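Putative iron-regulated protein A (Parabacteroides distasonis ATCC 8503, PDB 4ECG) binds calcium ions and is a putative iron-regulated, imelysin-like protein of the M75 peptidase family, possibly a metalloendopeptidase. Local coordinates at residues Y14-L19 with P324-L329; G97-A102 with Q189-G194; V204-A209 with S218-G223. One frame throughout, in Å; residues are numbered along the deposited sequence.

Interaction 1: residues Y14-L19 with P324-L329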
ATOM      1  N   TYR A  14       3.321 -24.681  20.149  1.00 83.11           N
ATOM      2  CA  TYR A  14       2.093 -23.970  19.662  1.00 79.86           C
ATOM      3  C   TYR A  14       2.260 -23.193  18.361  1.00 74.51           C
ATOM      4  O   TYR A  14       3.259 -22.529  18.145  1.00 73.33           O
ATOM      5  CB  TYR A  14       1.533 -22.955  20.667  1.00 78.33           C
ATOM      6  CG  TYR A  14       1.136 -23.539  21.990  1.00 85.11           C
ATOM      7  CD1 TYR A  14       0.196 -24.583  22.074  1.00 79.40           C
ATOM      8  CD2 TYR A  14       1.706 -23.052  23.175  1.00 84.82           C
ATOM      9  CE1 TYR A  14      -0.129 -25.128  23.291  1.00 80.24           C
ATOM     10  CE2 TYR A  14       1.367 -23.585  24.396  1.00 84.08           C
ATOM     11  CZ  TYR A  14       0.458 -24.611  24.443  1.00 84.85           C
ATOM     12  OH  TYR A  14       0.146 -25.099  25.672  1.00 94.36           O
ATOM     13  N   ASP A  15       1.231 -23.238  17.523  1.00 73.96           N
ATOM     14  CA  ASP A  15       1.145 -22.390  16.327  1.00 68.79           C
ATOM     15  C   ASP A  15      -0.304 -21.863  16.160  1.00 67.15           C
ATOM     16  O   ASP A  15      -1.171 -22.155  16.982  1.00 68.48           O
ATOM     17  CB  ASP A  15       1.676 -23.134  15.080  1.00 68.20           C
ATOM     18  CG  ASP A  15       0.776 -24.286  14.624  1.00 74.67           C
ATOM     19  OD1 ASP A  15      -0.429 -24.314  14.901  1.00 77.76           O
ATOM     20  OD2 ASP A  15       1.274 -25.186  13.945  1.00 78.66           O
ATOM     21  N   PHE A  16      -0.563 -21.087  15.115  1.00 63.43           N
ATOM     22  CA  PHE A  16      -1.882 -20.486  14.919  1.00 63.43           C
ATOM     23  C   PHE A  16      -3.069 -21.446  14.806  1.00 63.52           C
ATOM     24  O   PHE A  16      -4.170 -21.069  15.192  1.00 64.53           O
ATOM     25  CB  PHE A  16      -1.870 -19.618  13.669  1.00 63.37           C
ATOM     26  CG  PHE A  16      -1.057 -18.362  13.813  1.00 60.88           C
ATOM     27  CD1 PHE A  16      -1.349 -17.446  14.821  1.00 59.19           C
ATOM     28  CD2 PHE A  16      -0.026 -18.085  12.935  1.00 60.35           C
ATOM     29  CE1 PHE A  16      -0.635 -16.278  14.965  1.00 58.23           C
ATOM     30  CE2 PHE A  16       0.724 -16.920  13.080  1.00 59.36           C
ATOM     31  CZ  PHE A  16       0.415 -16.006  14.092  1.00 60.65           C
ATOM     32  N   LYS A  17      -2.842 -22.655  14.285  1.00 65.44           N
ATOM     33  CA  LYS A  17      -3.878 -23.690  14.114  1.00 70.45           C
ATOM     34  C   LYS A  17      -3.923 -24.691  15.282  1.00 70.76           C
ATOM     35  O   LYS A  17      -4.685 -25.629  15.244  1.00 66.39           O
ATOM     36  CB  LYS A  17      -3.657 -24.440  12.773  1.00 78.79           C
ATOM     37  CG  LYS A  17      -4.244 -23.724  11.530  1.00 87.55           C
ATOM     38  CD  LYS A  17      -3.453 -23.955  10.210  1.00 96.40           C
ATOM     39  CE  LYS A  17      -4.043 -25.020   9.259  1.00 99.21           C
ATOM     40  NZ  LYS A  17      -3.909 -24.627   7.814  1.00 90.63           N
ATOM     41  N   ASN A  18      -3.082 -24.484  16.307  1.00 72.28           N
ATOM     42  CA  ASN A  18      -2.955 -25.365  17.494  1.00 72.48           C
ATOM     43  C   ASN A  18      -2.659 -24.456  18.690  1.00 69.79           C
ATOM     44  O   ASN A  18      -1.517 -24.311  19.121  1.00 67.20           O
ATOM     45  CB  ASN A  18      -1.807 -26.395  17.361  1.00 73.01           C
ATOM     46  CG  ASN A  18      -1.987 -27.345  16.184  1.00 76.99           C
ATOM     47  OD1 ASN A  18      -2.649 -28.376  16.296  1.00 77.57           O
ATOM     48  ND2 ASN A  18      -1.373 -27.005  15.044  1.00 76.99           N
ATOM     49  N   LEU A  19      -3.704 -23.803  19.182  1.00 67.19           N
ATOM     50  CA  LEU A  19      -3.589 -22.858  20.262  1.00 63.52           C
ATOM     51  C   LEU A  19      -4.073 -23.486  21.554  1.00 65.44           C
ATOM     52  O   LEU A  19      -4.848 -24.471  21.535  1.00 66.28           O
ATOM     53  CB  LEU A  19      -4.409 -21.605  19.960  1.00 60.84           C
ATOM     54  CG  LEU A  19      -3.820 -20.693  18.895  1.00 58.90           C
ATOM     55  CD1 LEU A  19      -4.953 -19.901  18.288  1.00 59.31           C
ATOM     56  CD2 LEU A  19      -2.741 -19.764  19.443  1.00 57.58           C
ATOM     57  N   PRO A 324      -3.087 -14.983  25.482  1.00 64.98           N
ATOM     58  CA  PRO A 324      -1.659 -14.508  25.420  1.00 64.15           C
ATOM     59  C   PRO A 324      -0.768 -15.210  24.386  1.00 60.58           C
ATOM     60  O   PRO A 324       0.105 -14.562  23.812  1.00 65.73           O
ATOM     61  CB  PRO A 324      -1.140 -14.753  26.826  1.00 66.48           C
ATOM     62  CG  PRO A 324      -2.351 -14.724  27.701  1.00 69.45           C
ATOM     63  CD  PRO A 324      -3.505 -15.240  26.864  1.00 67.82           C
ATOM     64  N   THR A 325      -1.009 -16.496  24.133  1.00 59.69           N
ATOM     65  CA  THR A 325      -0.200 -17.291  23.224  1.00 59.96           C
ATOM     66  C   THR A 325      -0.434 -16.839  21.776  1.00 58.49           C
ATOM     67  O   THR A 325       0.498 -16.665  21.027  1.00 61.71           O
ATOM     68  CB  THR A 325      -0.481 -18.806  23.393  1.00 64.44           C
ATOM     69  OG1 THR A 325      -0.295 -19.167  24.763  1.00 69.75           O
ATOM     70  CG2 THR A 325       0.455 -19.663  22.553  1.00 65.57           C
ATOM     71  N   LEU A 326      -1.684 -16.642  21.391  1.00 58.65           N
ATOM     72  CA  LEU A 326      -2.019 -16.172  20.066  1.00 57.42           C
ATOM     73  C   LEU A 326      -1.386 -14.805  19.855  1.00 56.38           C
ATOM     74  O   LEU A 326      -0.794 -14.569  18.813  1.00 58.75           O
ATOM     75  CB  LEU A 326      -3.545 -16.092  19.872  1.00 56.00           C
ATOM     76  CG  LEU A 326      -4.066 -15.298  18.683  1.00 53.32           C
ATOM     77  CD1 LEU A 326      -3.579 -15.875  17.373  1.00 51.29           C
ATOM     78  CD2 LEU A 326      -5.590 -15.321  18.753  1.00 58.58           C
ATOM     79  N   ASP A 327      -1.499 -13.905  20.824  1.00 55.75           N
ATOM     80  CA  ASP A 327      -0.883 -12.574  20.672  1.00 59.42           C
ATOM     81  C   ASP A 327       0.648 -12.682  20.515  1.00 60.21           C
ATOM     82  O   ASP A 327       1.290 -12.024  19.672  1.00 58.05           O
ATOM     83  CB  ASP A 327      -1.183 -11.667  21.865  1.00 59.86           C
ATOM     84  CG  ASP A 327      -0.338 -10.411  21.841  1.00 62.08           C
ATOM     85  OD1 ASP A 327      -0.514  -9.636  20.890  1.00 68.54           O
ATOM     86  OD2 ASP A 327       0.517 -10.211  22.724  1.00 61.66           O
ATOM     87  N   SER A 328       1.228 -13.510  21.362  1.00 62.01           N
ATOM     88  CA  SER A 328       2.653 -13.695  21.354  1.00 61.85           C
ATOM     89  C   SER A 328       3.055 -14.282  20.007  1.00 58.49           C
ATOM     90  O   SER A 328       4.050 -13.857  19.441  1.00 55.65           O
ATOM     91  CB  SER A 328       3.024 -14.590  22.511  1.00 65.44           C
ATOM     92  OG  SER A 328       4.395 -14.766  22.518  1.00 73.74           O
ATOM     93  N   LEU A 329       2.252 -15.194  19.455  1.00 55.88           N
ATOM     94  CA  LEU A 329       2.581 -15.757  18.136  1.00 55.29           C
ATOM     95  C   LEU A 329       2.490 -14.697  16.980  1.00 55.32           C
ATOM     96  O   LEU A 329       3.219 -14.798  15.977  1.00 53.40           O
ATOM     97  CB  LEU A 329       1.700 -16.970  17.834  1.00 53.74           C
ATOM     98  CG  LEU A 329       2.075 -18.316  18.435  1.00 56.77           C
ATOM     99  CD1 LEU A 329       0.917 -19.256  18.108  1.00 55.10           C
ATOM    100  CD2 LEU A 329       3.431 -18.889  17.936  1.00 53.83           C
TER
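L329 and F16 meet through first torsions that set each CG anti to its own carbonyl carbon: chi1 of -81° puts CG of L329 beside the backbone N, from where chi2 of 173° places CD1 against D15, and chi1 of -70° places CG of F16 beside its own N, with the ring running on to the helix 324-343. The two side chains slide past each other in opposite directions, F16 CE1 lying 3.8 Å from L329 CB, and F16 CZ comes to 3.6 Å from L329 O. CD1 of L329 presses on the D15 backbone, 3.5 Å from D15 C, while its CD2 lies 3.7 Å from Y14 O. At the F16 ring, L326 CD1 arrives at the edge and in the plane, 3.7 Å from F16 CD1, the two side chains crossing at about a right angle. L19 contributes one methyl, CD2, which rests against L326 CA at 3.7 Å and also touches L329 CD1. Y14 and T325 likewise cross at about a right angle, T325 CG2 packing on Y14 CD2 at 3.7 Å. The contact is made by carbon packing, in part against backbone carbonyls. The D15 carboxylate is engaged within its own segment: N18 ND2 donates to D15 OD1 over 2.9 Å on the syn side, and K17 N does so weakly. V374 of helix 355-377 touches both L19 and L326. The arrangement is an N-terminal type I beta turn, D15 to N18, packed on the first turns of a helix, away from the calcium sites, in a largely helical imelysin-like fold.

Interaction 2: residues G97-A102 with Q189-G194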
ATOM      1  N   GLY A  97     -12.904   1.722   2.976  1.00 49.72           N
ATOM      2  CA  GLY A  97     -13.297   3.106   3.135  1.00 48.02           C
ATOM      3  C   GLY A  97     -12.989   3.888   1.880  1.00 45.18           C
ATOM      4  O   GLY A  97     -13.300   3.449   0.799  1.00 44.00           O
ATOM      5  N   VAL A  98     -12.398   5.060   2.005  1.00 49.49           N
ATOM      6  CA  VAL A  98     -12.385   5.975   0.874  1.00 50.11           C
ATOM      7  C   VAL A  98     -11.529   5.407  -0.281  1.00 48.69           C
ATOM      8  O   VAL A  98     -11.907   5.500  -1.440  1.00 53.23           O
ATOM      9  CB  VAL A  98     -11.943   7.401   1.315  1.00 49.58           C
ATOM     10  CG1 VAL A  98     -11.991   8.392   0.151  1.00 48.76           C
ATOM     11  CG2 VAL A  98     -12.811   7.931   2.431  1.00 49.42           C
ATOM     12  N   ALA A  99     -10.387   4.809   0.042  1.00 50.75           N
ATOM     13  CA  ALA A  99      -9.504   4.257  -0.984  1.00 51.29           C
ATOM     14  C   ALA A  99     -10.282   3.287  -1.921  1.00 53.03           C
ATOM     15  O   ALA A  99     -10.189   3.363  -3.151  1.00 52.12           O
ATOM     16  CB  ALA A  99      -8.277   3.592  -0.361  1.00 44.47           C
ATOM     17  N   ASP A 100     -11.068   2.409  -1.312  1.00 57.47           N
ATOM     18  CA  ASP A 100     -11.937   1.475  -2.019  1.00 59.34           C
ATOM     19  C   ASP A 100     -13.104   2.192  -2.697  1.00 58.89           C
ATOM     20  O   ASP A 100     -13.313   2.046  -3.878  1.00 57.96           O
ATOM     21  CB  ASP A 100     -12.484   0.424  -1.036  1.00 65.34           C
ATOM     22  CG  ASP A 100     -13.349  -0.626  -1.710  1.00 69.07           C
ATOM     23  OD1 ASP A 100     -12.790  -1.403  -2.492  1.00 79.77           O
ATOM     24  OD2 ASP A 100     -14.562  -0.706  -1.429  1.00 72.34           O
ATOM     25  N   LEU A 101     -13.841   2.992  -1.946  1.00 57.60           N
ATOM     26  CA  LEU A 101     -15.116   3.502  -2.407  1.00 58.00           C
ATOM     27  C   LEU A 101     -15.024   4.502  -3.575  1.00 55.74           C
ATOM     28  O   LEU A 101     -15.914   4.534  -4.467  1.00 54.35           O
ATOM     29  CB  LEU A 101     -15.898   4.096  -1.198  1.00 62.52           C
ATOM     30  CG  LEU A 101     -16.518   3.039  -0.233  1.00 67.05           C
ATOM     31  CD1 LEU A 101     -17.166   3.771   0.931  1.00 65.41           C
ATOM     32  CD2 LEU A 101     -17.516   2.053  -0.920  1.00 60.60           C
ATOM     33  N   ALA A 102     -13.965   5.317  -3.573  1.00 53.09           N
ATOM     34  CA  ALA A 102     -13.814   6.390  -4.587  1.00 51.17           C
ATOM     35  C   ALA A 102     -12.780   5.949  -5.574  1.00 45.70           C
ATOM     36  O   ALA A 102     -12.282   6.727  -6.329  1.00 50.34           O
ATOM     37  CB  ALA A 102     -13.438   7.714  -3.952  1.00 43.72           C
ATOM     38  N   GLN A 189      -5.465  14.280  -1.746  1.00 47.95           N
ATOM     39  CA  GLN A 189      -6.398  15.191  -1.105  1.00 52.39           C
ATOM     40  C   GLN A 189      -7.737  14.509  -0.907  1.00 50.50           C
ATOM     41  O   GLN A 189      -8.293  14.613   0.174  1.00 47.51           O
ATOM     42  CB  GLN A 189      -6.592  16.501  -1.897  1.00 54.02           C
ATOM     43  CG  GLN A 189      -5.380  17.422  -1.785  1.00 59.84           C
ATOM     44  CD  GLN A 189      -5.301  18.487  -2.876  1.00 61.80           C
ATOM     45  OE1 GLN A 189      -6.086  18.467  -3.835  1.00 61.10           O
ATOM     46  NE2 GLN A 189      -4.332  19.425  -2.735  1.00 55.60           N
ATOM     47  N   ASP A 190      -8.258  13.822  -1.930  1.00 48.40           N
ATOM     48  CA  ASP A 190      -9.577  13.223  -1.800  1.00 50.40           C
ATOM     49  C   ASP A 190      -9.559  12.138  -0.709  1.00 49.79           C
ATOM     50  O   ASP A 190     -10.474  12.043   0.081  1.00 50.63           O
ATOM     51  CB  ASP A 190     -10.138  12.732  -3.149  1.00 52.53           C
ATOM     52  CG  ASP A 190     -10.547  13.901  -4.089  1.00 55.24           C
ATOM     53  OD1 ASP A 190     -10.702  15.016  -3.590  1.00 62.96           O
ATOM     54  OD2 ASP A 190     -10.675  13.720  -5.319  1.00 58.62           O
ATOM     55  N   LEU A 191      -8.471  11.399  -0.618  1.00 47.80           N
ATOM     56  CA  LEU A 191      -8.324  10.312   0.335  1.00 48.34           C
ATOM     57  C   LEU A 191      -8.365  10.841   1.764  1.00 48.60           C
ATOM     58  O   LEU A 191      -9.085  10.311   2.612  1.00 50.15           O
ATOM     59  CB  LEU A 191      -6.974   9.590   0.078  1.00 45.53           C
ATOM     60  CG  LEU A 191      -6.640   8.296   0.802  1.00 45.03           C
ATOM     61  CD1 LEU A 191      -7.836   7.330   0.777  1.00 46.44           C
ATOM     62  CD2 LEU A 191      -5.379   7.664   0.169  1.00 43.64           C
ATOM     63  N   TYR A 192      -7.557  11.857   2.038  1.00 48.81           N
ATOM     64  CA  TYR A 192      -7.437  12.384   3.393  1.00 54.00           C
ATOM     65  C   TYR A 192      -8.728  13.111   3.739  1.00 55.66           C
ATOM     66  O   TYR A 192      -9.311  12.812   4.792  1.00 51.47           O
ATOM     67  CB  TYR A 192      -6.206  13.286   3.580  1.00 52.74           C
ATOM     68  CG  TYR A 192      -6.175  14.049   4.872  1.00 53.35           C
ATOM     69  CD1 TYR A 192      -5.942  13.402   6.078  1.00 54.20           C
ATOM     70  CD2 TYR A 192      -6.389  15.420   4.898  1.00 56.38           C
ATOM     71  CE1 TYR A 192      -5.918  14.099   7.284  1.00 56.63           C
ATOM     72  CE2 TYR A 192      -6.341  16.134   6.104  1.00 60.21           C
ATOM     73  CZ  TYR A 192      -6.106  15.465   7.295  1.00 60.80           C
ATOM     74  OH  TYR A 192      -6.081  16.142   8.493  1.00 65.50           O
ATOM     75  N   ASN A 193      -9.193  14.002   2.848  1.00 53.94           N
ATOM     76  CA  ASN A 193     -10.494  14.670   3.056  1.00 54.62           C
ATOM     77  C   ASN A 193     -11.647  13.717   3.170  1.00 54.02           C
ATOM     78  O   ASN A 193     -12.524  13.932   3.953  1.00 57.17           O
ATOM     79  CB  ASN A 193     -10.820  15.707   1.990  1.00 54.21           C
ATOM     80  CG  ASN A 193      -9.848  16.877   2.005  1.00 57.17           C
ATOM     81  OD1 ASN A 193      -9.340  17.245   3.034  1.00 58.49           O
ATOM     82  ND2 ASN A 193      -9.550  17.410   0.839  1.00 55.43           N
ATOM     83  N   GLY A 194     -11.657  12.657   2.392  1.00 53.90           N
ATOM     84  CA  GLY A 194     -12.748  11.692   2.479  1.00 54.00           C
ATOM     85  C   GLY A 194     -12.870  11.088   3.877  1.00 52.57           C
ATOM     86  O   GLY A 194     -13.953  10.919   4.375  1.00 53.78           O
TER
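V98 carries this contact with helix 171-196, and its side chain can be followed outward from the backbone. Its CB faces L191 CD1 at 4.1 Å. From there CG1, anti to the backbone N (chi1 -177°), reaches a position 4.0 Å from D190 O and 4.1 Å from G194 CA. CG2 branches beside the backbone N and lies on the peptide of G194, 3.5 Å from G194 C. The valine thus packs directly on the helix backbone at G194, where the glycine has no side chain; the two CA atoms, V98 and G194, are 5.9 Å apart. Beside the valine, L191 reaches back with CD1, which touches A99 N at 3.7 Å and A99 CB at 3.9 Å. The contact is thus wholly van der Waals and mostly buried. L104 of helix 104-109 touches both V98 and L191, and Y48 of helix 29-68 also packs on L191. The side chain of A99 is about 8 Å from that of the calcium ligand E92. This is close helix-to-helix packing over a glycine, joining the short helix 98-101 to the long helix 171-196 of the imelysin-like fold.

Interaction 3: residues V204-A209 with S218-G223. With CA (calcium ion), chain C.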
ATOM      1  N   VAL A 204     -18.912   8.944  -1.274  1.00 67.60           N
ATOM      2  CA  VAL A 204     -18.283   9.351  -0.020  1.00 64.29           C
ATOM      3  C   VAL A 204     -18.937  10.636   0.463  1.00 66.71           C
ATOM      4  O   VAL A 204     -18.379  11.728   0.315  1.00 64.08           O
ATOM      5  CB  VAL A 204     -16.767   9.600  -0.191  1.00 63.53           C
ATOM      6  CG1 VAL A 204     -16.177  10.037   1.142  1.00 54.91           C
ATOM      7  CG2 VAL A 204     -16.081   8.365  -0.770  1.00 56.61           C
ATOM      8  N   PRO A 205     -20.151  10.513   1.024  1.00 69.78           N
ATOM      9  CA  PRO A 205     -20.872  11.713   1.411  1.00 69.24           C
ATOM     10  C   PRO A 205     -20.335  12.384   2.647  1.00 65.34           C
ATOM     11  O   PRO A 205     -20.252  13.578   2.676  1.00 64.19           O
ATOM     12  CB  PRO A 205     -22.307  11.207   1.658  1.00 73.21           C
ATOM     13  CG  PRO A 205     -22.185   9.726   1.869  1.00 72.16           C
ATOM     14  CD  PRO A 205     -20.996   9.303   1.066  1.00 70.07           C
ATOM     15  N   SER A 206     -20.008  11.607   3.665  1.00 67.69           N
ATOM     16  CA  SER A 206     -19.664  12.138   4.994  1.00 64.99           C
ATOM     17  C   SER A 206     -18.311  11.558   5.488  1.00 59.14           C
ATOM     18  O   SER A 206     -17.689  10.735   4.846  1.00 56.32           O
ATOM     19  CB  SER A 206     -20.799  11.847   5.977  1.00 63.46           C
ATOM     20  OG  SER A 206     -20.995  10.448   6.136  1.00 64.82           O
ATOM     21  N   SER A 207     -17.853  12.013   6.628  1.00 60.79           N
ATOM     22  CA  SER A 207     -16.559  11.592   7.130  1.00 59.80           C
ATOM     23  C   SER A 207     -16.488  10.084   7.371  1.00 56.53           C
ATOM     24  O   SER A 207     -17.344   9.529   8.021  1.00 58.23           O
ATOM     25  CB  SER A 207     -16.260  12.342   8.426  1.00 60.13           C
ATOM     26  OG  SER A 207     -15.121  11.801   9.066  1.00 61.35           O
ATOM     27  N   TYR A 208     -15.464   9.424   6.845  1.00 53.80           N
ATOM     28  CA  TYR A 208     -15.355   7.982   7.026  1.00 51.47           C
ATOM     29  C   TYR A 208     -14.846   7.741   8.402  1.00 52.76           C
ATOM     30  O   TYR A 208     -15.235   6.759   9.001  1.00 53.76           O
ATOM     31  CB  TYR A 208     -14.455   7.292   5.976  1.00 51.45           C
ATOM     32  CG  TYR A 208     -14.656   5.781   5.936  1.00 50.40           C
ATOM     33  CD1 TYR A 208     -15.695   5.226   5.228  1.00 47.92           C
ATOM     34  CD2 TYR A 208     -13.812   4.924   6.662  1.00 50.33           C
ATOM     35  CE1 TYR A 208     -15.887   3.844   5.222  1.00 49.51           C
ATOM     36  CE2 TYR A 208     -13.987   3.539   6.664  1.00 49.20           C
ATOM     37  CZ  TYR A 208     -15.036   2.995   5.942  1.00 50.90           C
ATOM     38  OH  TYR A 208     -15.236   1.605   5.954  1.00 53.56           O
ATOM     39  N   ALA A 209     -13.977   8.636   8.899  1.00 54.21           N
ATOM     40  CA  ALA A 209     -13.421   8.487  10.239  1.00 57.66           C
ATOM     41  C   ALA A 209     -14.551   8.496  11.258  1.00 56.56           C
ATOM     42  O   ALA A 209     -14.540   7.708  12.217  1.00 58.02           O
ATOM     43  CB  ALA A 209     -12.398   9.589  10.570  1.00 54.60           C
ATOM     44  N   SER A 218     -25.097   4.451  10.648  1.00 75.89           N
ATOM     45  CA  SER A 218     -25.597   5.679  10.024  1.00 77.04           C
ATOM     46  C   SER A 218     -24.970   5.916   8.652  1.00 74.27           C
ATOM     47  O   SER A 218     -25.608   6.552   7.804  1.00 72.32           O
ATOM     48  CB  SER A 218     -25.372   6.905  10.936  1.00 81.51           C
ATOM     49  OG  SER A 218     -23.991   7.090  11.244  1.00 82.79           O
ATOM     50  N   ALA A 219     -23.734   5.438   8.440  1.00 65.92           N
ATOM     51  CA  ALA A 219     -23.053   5.579   7.128  1.00 64.18           C
ATOM     52  C   ALA A 219     -22.098   4.404   6.812  1.00 60.97           C
ATOM     53  O   ALA A 219     -21.467   3.797   7.728  1.00 59.74           O
ATOM     54  CB  ALA A 219     -22.306   6.922   7.041  1.00 60.60           C
ATOM     55  N   TYR A 220     -22.018   4.084   5.519  1.00 55.89           N
ATOM     56  CA  TYR A 220     -21.074   3.094   4.990  1.00 54.44           C
ATOM     57  C   TYR A 220     -21.260   1.638   5.521  1.00 56.66           C
ATOM     58  O   TYR A 220     -20.364   0.809   5.409  1.00 50.89           O
ATOM     59  CB  TYR A 220     -19.632   3.584   5.220  1.00 55.57           C
ATOM     60  CG  TYR A 220     -19.349   5.002   4.713  1.00 56.69           C
ATOM     61  CD1 TYR A 220     -19.178   5.257   3.365  1.00 56.87           C
ATOM     62  CD2 TYR A 220     -19.256   6.070   5.580  1.00 57.25           C
ATOM     63  CE1 TYR A 220     -18.933   6.540   2.887  1.00 55.13           C
ATOM     64  CE2 TYR A 220     -18.991   7.354   5.123  1.00 58.19           C
ATOM     65  CZ  TYR A 220     -18.836   7.584   3.757  1.00 58.05           C
ATOM     66  OH  TYR A 220     -18.557   8.857   3.267  1.00 56.29           O
ATOM     67  N   SER A 221     -22.422   1.322   6.093  1.00 59.21           N
ATOM     68  CA  SER A 221     -22.721  -0.056   6.513  1.00 65.22           C
ATOM     69  C   SER A 221     -21.779  -0.561   7.613  1.00 61.34           C
ATOM     70  O   SER A 221     -21.510  -1.758   7.704  1.00 57.11           O
ATOM     71  CB  SER A 221     -22.680  -1.034   5.298  1.00 66.89           C
ATOM     72  OG  SER A 221     -23.685  -0.717   4.376  1.00 66.17           O
ATOM     73  N   ILE A 222     -21.273   0.351   8.439  1.00 62.26           N
ATOM     74  CA  ILE A 222     -20.528  -0.056   9.622  1.00 59.99           C
ATOM     75  C   ILE A 222     -21.552  -0.048  10.735  1.00 57.95           C
ATOM     76  O   ILE A 222     -21.893   1.013  11.232  1.00 59.01           O
ATOM     77  CB  ILE A 222     -19.359   0.881   9.958  1.00 57.02           C
ATOM     78  CG1 ILE A 222     -18.519   1.113   8.693  1.00 54.02           C
ATOM     79  CG2 ILE A 222     -18.595   0.271  11.149  1.00 51.82           C
ATOM     80  CD1 ILE A 222     -17.368   2.082   8.859  1.00 52.35           C
ATOM     81  N   GLY A 223     -22.058  -1.232  11.081  1.00 60.06           N
ATOM     82  CA  GLY A 223     -23.350  -1.364  11.801  1.00 61.27           C
ATOM     83  C   GLY A 223     -23.220  -1.466  13.307  1.00 63.07           C
ATOM     84  O   GLY A 223     -24.162  -1.192  14.052  1.00 59.44           O
TER
HETATM   85 CA    CA C 501     -21.410  -4.101   7.668  1.00 55.07          CA
HETATM   86  O   HOH W   1     -23.889  -3.320   7.433  1.00 50.37           O
HETATM   87  O   HOH W   2     -22.691  -6.030   7.393  1.00 50.89           O
HETATM   88  O   HOH W   3     -21.198  -4.253   5.246  1.00 56.95           O
HETATM   89  O   HOH W   4     -20.033  -5.945   8.133  1.00 46.71           O
HETATM   90  O   HOH W   5     -18.906  -3.221   7.671  1.00 47.68           O
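The hydroxyl of Y220 donates a hydrogen bond to the segment 204-209, Y220 OH lying 2.6 Å from S206 O. The C=O...donor angle is 130°, and the donor is tilted 24° from the carbonyl plane. Aromatic contact comes next. The ring of Y208 is inclined at 58° to that of Y220, with centroids 5.0 Å apart, and Y208 CD1 sits over the centre of one Y220 face. Among the apolar contacts, P205 and Y220 approach tip to tip, P205 CD being 3.9 Å from Y220 CZ, and I222 CD1 packs on the other tyrosine, 3.8 Å from Y208 CZ. Carbon also packs against hydroxyls, V204 CG1 on Y220 OH and A219 CB on S206 OG. The last group is metal coordination: S221 O binds the calcium ion at 2.4 Å, with five waters and Q227 OE1 completing the shell. Q227 OE1 also accepts a hydrogen bond from G223 N, tying the loop to helix 225-233. S207 OG hydrogen-bonds to W195 O and caps E210 N at the start of helix 208-214; the W195 ring meets Y208 edge-to-face. The arrangement is a type I' turn, A219 to I222, pinned by its tyrosine to the loop before helix 208-214, its S221 carbonyl contributing to a largely hydrated calcium site.

From the N terminus, the first segment of interaction 1 pairs with 324-329 at the start of helix 324-343, closing a loop of 304 residues that encloses both other contacts. Inside it, interaction 2 ties the short helix 98-101 to helix 171-196, and only after this loop closes does interaction 3 open, joining 204-209 to 218-223 across helix 208-214. Interactions 2 and 3 are therefore in series, and none crosses another. Their centres are 12 Å apart and they touch: G97 CA packs on Y208 CZ, L101 on Y220, and G194 O probably accepts a hydrogen bond from Y208 N. Interaction 1 stands apart, its centre about 35 Å from that of interaction 2, tying the N-terminal loop to helix 324-343.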